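Local coordinates for geranyltranstransferase (Legionella pneumophila subsp. pneumophila, PDB 3LOM), which transfers a geranyl group to isopentenyl diphosphate in isoprenoid biosynthesis, probably giving farnesyl diphosphate with magnesium as cofactor, at the interface of chains A and B. Coordinates in Å, arbitrary orientation; residue numbers count along the deposited sequence, not the author numbering. Chains: chain A/B, Geranyltranstransferase.

Contact 1: the interface of chains A and B. Residues chain A 32-35, 38; chain B 157-158, 162, 187.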
loop_
_atom_site.group_PDB
_atom_site.type_symbol
_atom_site.label_atom_id
_atom_site.label_comp_id
_atom_site.label_asym_id
_atom_site.label_seq_id
_atom_site.Cartn_x
_atom_site.Cartn_y
_atom_site.Cartn_z
ATOM N N ILE A 32 -14.510 -6.604 6.776
ATOM C CA ILE A 32 -14.179 -7.599 7.781
ATOM C C ILE A 32 -12.807 -7.252 8.357
ATOM O O ILE A 32 -11.802 -7.298 7.655
ATOM C CB ILE A 32 -14.129 -9.033 7.190
ATOM C CG1 ILE A 32 -15.218 -9.257 6.115
ATOM C CG2 ILE A 32 -14.153 -10.088 8.312
ATOM C CD1 ILE A 32 -16.665 -9.318 6.617
ATOM N N ILE A 33 -12.774 -6.861 9.623
ATOM C CA ILE A 33 -11.519 -6.533 10.290
ATOM C C ILE A 33 -11.364 -7.473 11.486
ATOM O O ILE A 33 -11.845 -7.166 12.571
ATOM C CB ILE A 33 -11.482 -5.042 10.734
ATOM C CG1 ILE A 33 -11.926 -4.128 9.580
ATOM C CG2 ILE A 33 -10.080 -4.657 11.224
ATOM C CD1 ILE A 33 -12.122 -2.669 9.941
ATOM N N PRO A 34 -10.715 -8.641 11.285
ATOM C CA PRO A 34 -10.626 -9.666 12.337
ATOM C C PRO A 34 -9.871 -9.259 13.612
ATOM O O PRO A 34 -10.085 -9.875 14.656
ATOM C CB PRO A 34 -9.903 -10.825 11.638
ATOM C CG PRO A 34 -10.190 -10.620 10.183
ATOM C CD PRO A 34 -10.146 -9.132 10.014
ATOM N N ALA A 35 -9.007 -8.247 13.537
ATOM C CA ALA A 35 -8.278 -7.790 14.724
ATOM C C ALA A 35 -8.910 -6.548 15.352
ATOM O O ALA A 35 -8.959 -5.501 14.708
ATOM C CB ALA A 35 -6.816 -7.527 14.393
ATOM N N ILE A 38 -6.818 -3.430 15.351
ATOM C CA ILE A 38 -6.790 -2.757 14.054
ATOM C C ILE A 38 -8.006 -1.851 13.873
ATOM O O ILE A 38 -7.827 -0.654 13.644
ATOM C CB ILE A 38 -6.565 -3.742 12.876
ATOM C CG1 ILE A 38 -5.210 -4.452 13.024
ATOM C CG2 ILE A 38 -6.661 -3.034 11.519
ATOM C CD1 ILE A 38 -3.985 -3.534 13.116
ATOM N N ILE B 157 -6.264 -5.187 5.833
ATOM C CA ILE B 157 -6.897 -5.342 7.150
ATOM C C ILE B 157 -7.812 -6.561 7.302
ATOM O O ILE B 157 -8.085 -6.983 8.418
ATOM C CB ILE B 157 -7.656 -4.065 7.600
ATOM C CG1 ILE B 157 -8.854 -3.778 6.684
ATOM C CG2 ILE B 157 -6.694 -2.887 7.671
ATOM C CD1 ILE B 157 -9.599 -2.461 6.991
ATOM N N SER B 158 -8.282 -7.120 6.190
ATOM C CA SER B 158 -9.078 -8.347 6.229
ATOM C C SER B 158 -8.199 -9.581 6.251
ATOM O O SER B 158 -8.688 -10.683 6.486
ATOM C CB SER B 158 -10.033 -8.432 5.031
ATOM O OG SER B 158 -10.915 -7.329 5.002
ATOM N N SER B 162 -4.377 -7.692 9.832
ATOM C CA SER B 162 -5.031 -8.226 11.035
ATOM C C SER B 162 -4.322 -9.449 11.587
ATOM O O SER B 162 -4.116 -9.534 12.791
ATOM C CB SER B 162 -6.504 -8.544 10.784
ATOM O OG SER B 162 -7.259 -7.335 10.807
ATOM N N LEU B 187 -4.833 -15.766 8.176
ATOM C CA LEU B 187 -4.818 -14.356 7.819
ATOM C C LEU B 187 -3.406 -13.859 7.506
ATOM O O LEU B 187 -3.211 -13.105 6.553
ATOM C CB LEU B 187 -5.438 -13.506 8.924
ATOM C CG LEU B 187 -6.858 -13.829 9.390
ATOM C CD1 LEU B 187 -7.102 -13.173 10.732
ATOM C CD2 LEU B 187 -7.902 -13.416 8.376
#
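B:Ile157 is the apolar centre, meeting A:Ile33 with one branch and A:Ile38 with the other, in an interface between two copies of a helical polyprenyl synthase of the FPP/GGPP synthase family. Its CG1 sits between the backbone N and the carbonyl carbon (chi1 65°) and runs on extended, which carries CD1 to within 3.9 Å of A:Ile33 CG1; A:Ile33 CD1 is equally near. The CG2 methyl points elsewhere and meets A:Ile38 CG2, also at 3.9 Å, on the first turn of helix 36-46. Both isoleucine pairs meet at a slant: the B:Ile157 CD1 methyl lies against the CG1-CD1 arm of A:Ile33, whereas A:Ile38 is met methyl to methyl.

A:Pro34 extends the packing on the far side of the B:Ile157 carbonyl. The ring presents its CB edge to B:Leu187 of helix 178-201, with CB 3.8 Å from the CD1 methyl, and its CG lies near both leucine methyls. The opposite corner, CD, rests 3.4 Å from B:Ile157 O and also touches B:Ser162 CB, so the ring rests in the corner formed by the loop and the two helices of chain B. A:Ala35 adds its methyl against the same serine, CB to CB 3.8 Å.

At the polar rim B:Ser162, near the start of helix 160-170, turns its hydroxyl OG back to donate to B:Ile157 O at 2.6 Å, tilted 18° from the carbonyl plane. This bond within chain B ties the loop that presents B:Ile157 to the following helix. The same OG receives a long, weak bond from the backbone N of A:Ala35. Further along, B:Ser158 OG donates to A:Ile32 O at 2.8 Å; it approaches in the carbonyl plane on a lone pair, at 143° to the C=O. The serine's first torsion, with OG opposite its own carbonyl carbon, directs the hydroxyl towards chain A.

Contact 2: the interface of chains A and B. Residues chain A 141-142, 144-145; chain B 141-142, 144-145.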
loop_
_atom_site.group_PDB
_atom_site.type_symbol
_atom_site.label_atom_id
_atom_site.label_comp_id
_atom_site.label_asym_id
_atom_site.label_seq_id
_atom_site.Cartn_x
_atom_site.Cartn_y
_atom_site.Cartn_z
ATOM N N ALA A 141 -14.059 -0.154 -16.424
ATOM C CA ALA A 141 -12.902 -0.761 -15.786
ATOM C C ALA A 141 -11.583 -0.055 -16.126
ATOM O O ALA A 141 -10.684 0.036 -15.283
ATOM C CB ALA A 141 -12.839 -2.231 -16.151
ATOM N N ALA A 142 -11.495 0.457 -17.354
ATOM C CA ALA A 142 -10.328 1.195 -17.831
ATOM C C ALA A 142 -10.048 2.433 -16.992
ATOM O O ALA A 142 -8.893 2.711 -16.662
ATOM C CB ALA A 142 -10.498 1.567 -19.307
ATOM N N VAL A 144 -11.183 2.927 -13.848
ATOM C CA VAL A 144 -10.858 2.420 -12.510
ATOM C C VAL A 144 -9.345 2.183 -12.368
ATOM O O VAL A 144 -8.723 2.636 -11.397
ATOM C CB VAL A 144 -11.659 1.121 -12.186
ATOM C CG1 VAL A 144 -11.223 0.509 -10.844
ATOM C CG2 VAL A 144 -13.161 1.402 -12.190
ATOM N N VAL A 145 -8.770 1.508 -13.364
ATOM C CA VAL A 145 -7.334 1.263 -13.455
ATOM C C VAL A 145 -6.515 2.569 -13.487
ATOM O O VAL A 145 -5.587 2.741 -12.691
ATOM C CB VAL A 145 -7.018 0.343 -14.660
ATOM C CG1 VAL A 145 -5.521 0.255 -14.931
ATOM C CG2 VAL A 145 -7.590 -1.043 -14.411
ATOM N N ALA B 141 -9.213 -4.607 -18.975
ATOM C CA ALA B 141 -9.184 -3.795 -17.766
ATOM C C ALA B 141 -9.914 -4.416 -16.566
ATOM O O ALA B 141 -9.462 -4.274 -15.429
ATOM C CB ALA B 141 -9.707 -2.424 -18.065
ATOM N N ALA B 142 -11.012 -5.126 -16.832
ATOM C CA ALA B 142 -11.771 -5.841 -15.799
ATOM C C ALA B 142 -10.967 -6.977 -15.160
ATOM O O ALA B 142 -11.184 -7.331 -13.996
ATOM C CB ALA B 142 -13.073 -6.377 -16.375
ATOM N N VAL B 144 -7.579 -6.812 -14.999
ATOM C CA VAL B 144 -6.570 -6.078 -14.232
ATOM C C VAL B 144 -7.130 -5.717 -12.849
ATOM O O VAL B 144 -6.446 -5.894 -11.840
ATOM C CB VAL B 144 -6.072 -4.803 -14.981
ATOM C CG1 VAL B 144 -4.921 -4.144 -14.237
ATOM C CG2 VAL B 144 -5.636 -5.143 -16.403
ATOM N N VAL B 145 -8.381 -5.251 -12.818
ATOM C CA VAL B 145 -9.095 -4.928 -11.576
ATOM C C VAL B 145 -9.230 -6.152 -10.667
ATOM O O VAL B 145 -8.865 -6.096 -9.488
ATOM C CB VAL B 145 -10.488 -4.297 -11.865
ATOM C CG1 VAL B 145 -11.365 -4.249 -10.605
ATOM C CG2 VAL B 145 -10.324 -2.898 -12.436
#
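The nearest polar atom to the opposite chain's side chains here is a backbone nitrogen: the methyl CB of A:Ala141 lies 3.5 Å from N of B:Ala142, and the B:Ala141 methyl meets N of A:Ala142 in the same way. Each is a van der Waals approach of carbon to the peptide. The methyls of A:Ala141 and B:Ala141 also face one another at 3.7 Å between their CB atoms, and each reaches on to the CA of the other chain's residue 142. Small side chains allow this closeness: the CA atoms of A:Ala141 and B:Ala141 are 5.2 Å apart.

The motif is a symmetric helix-helix contact made by the first turn of helix 141-155 from each chain. One turn onward, A:Val145 and B:Val145 repeat the pairing, CG2 to CG2 at 3.8 Å. In both valines CG1 lies opposite the backbone N (chi1 170° in A:Val145, 167° in B:Val145), which leaves CG2 beside the N and turned to the partner. CG2 of A:Val145 is also 3.9 Å from the carbonyl oxygen O of B:Ala141, which links the valine pair to the alanine pair.

A:Val144 flanks the centre, its CG1 meeting B:Val145 CG2 at 3.9 Å with the two side chains nearly perpendicular. The twin pair is slightly looser, with B:Val144 CG1 4.1 Å from A:Val145 CG2, a difference too small at this resolution to signify real asymmetry.

The first turns of the two helices cross at a steep angle, judged from the CA atoms of residues 141 and 145 in each chain, with small side chains between them. Residues 141 and 145 hide far more surface than 142 and 144, as expected when positions four apart share one helix face. The patch thus joins equivalent helices of the two subunits through close methyl packing across the two-fold and appears to stabilise the dimer.

Contact 1 and contact 2 belong to the same two-fold interface and have C-alpha centres about 26 Å apart. They share no residue, yet they are connected along chain B: helix 141-155, which starts in contact 2, leads into the loop carrying the isoleucine and serine of contact 1. Contact 2 pairs identical segments across the two-fold, whereas contact 1 joins different segments and therefore recurs with the chains exchanged. The helix thus has both of its ends near the partner subunit, and the spread of patches should resist rocking of the subunits, consistent with the homodimers typical of this enzyme family.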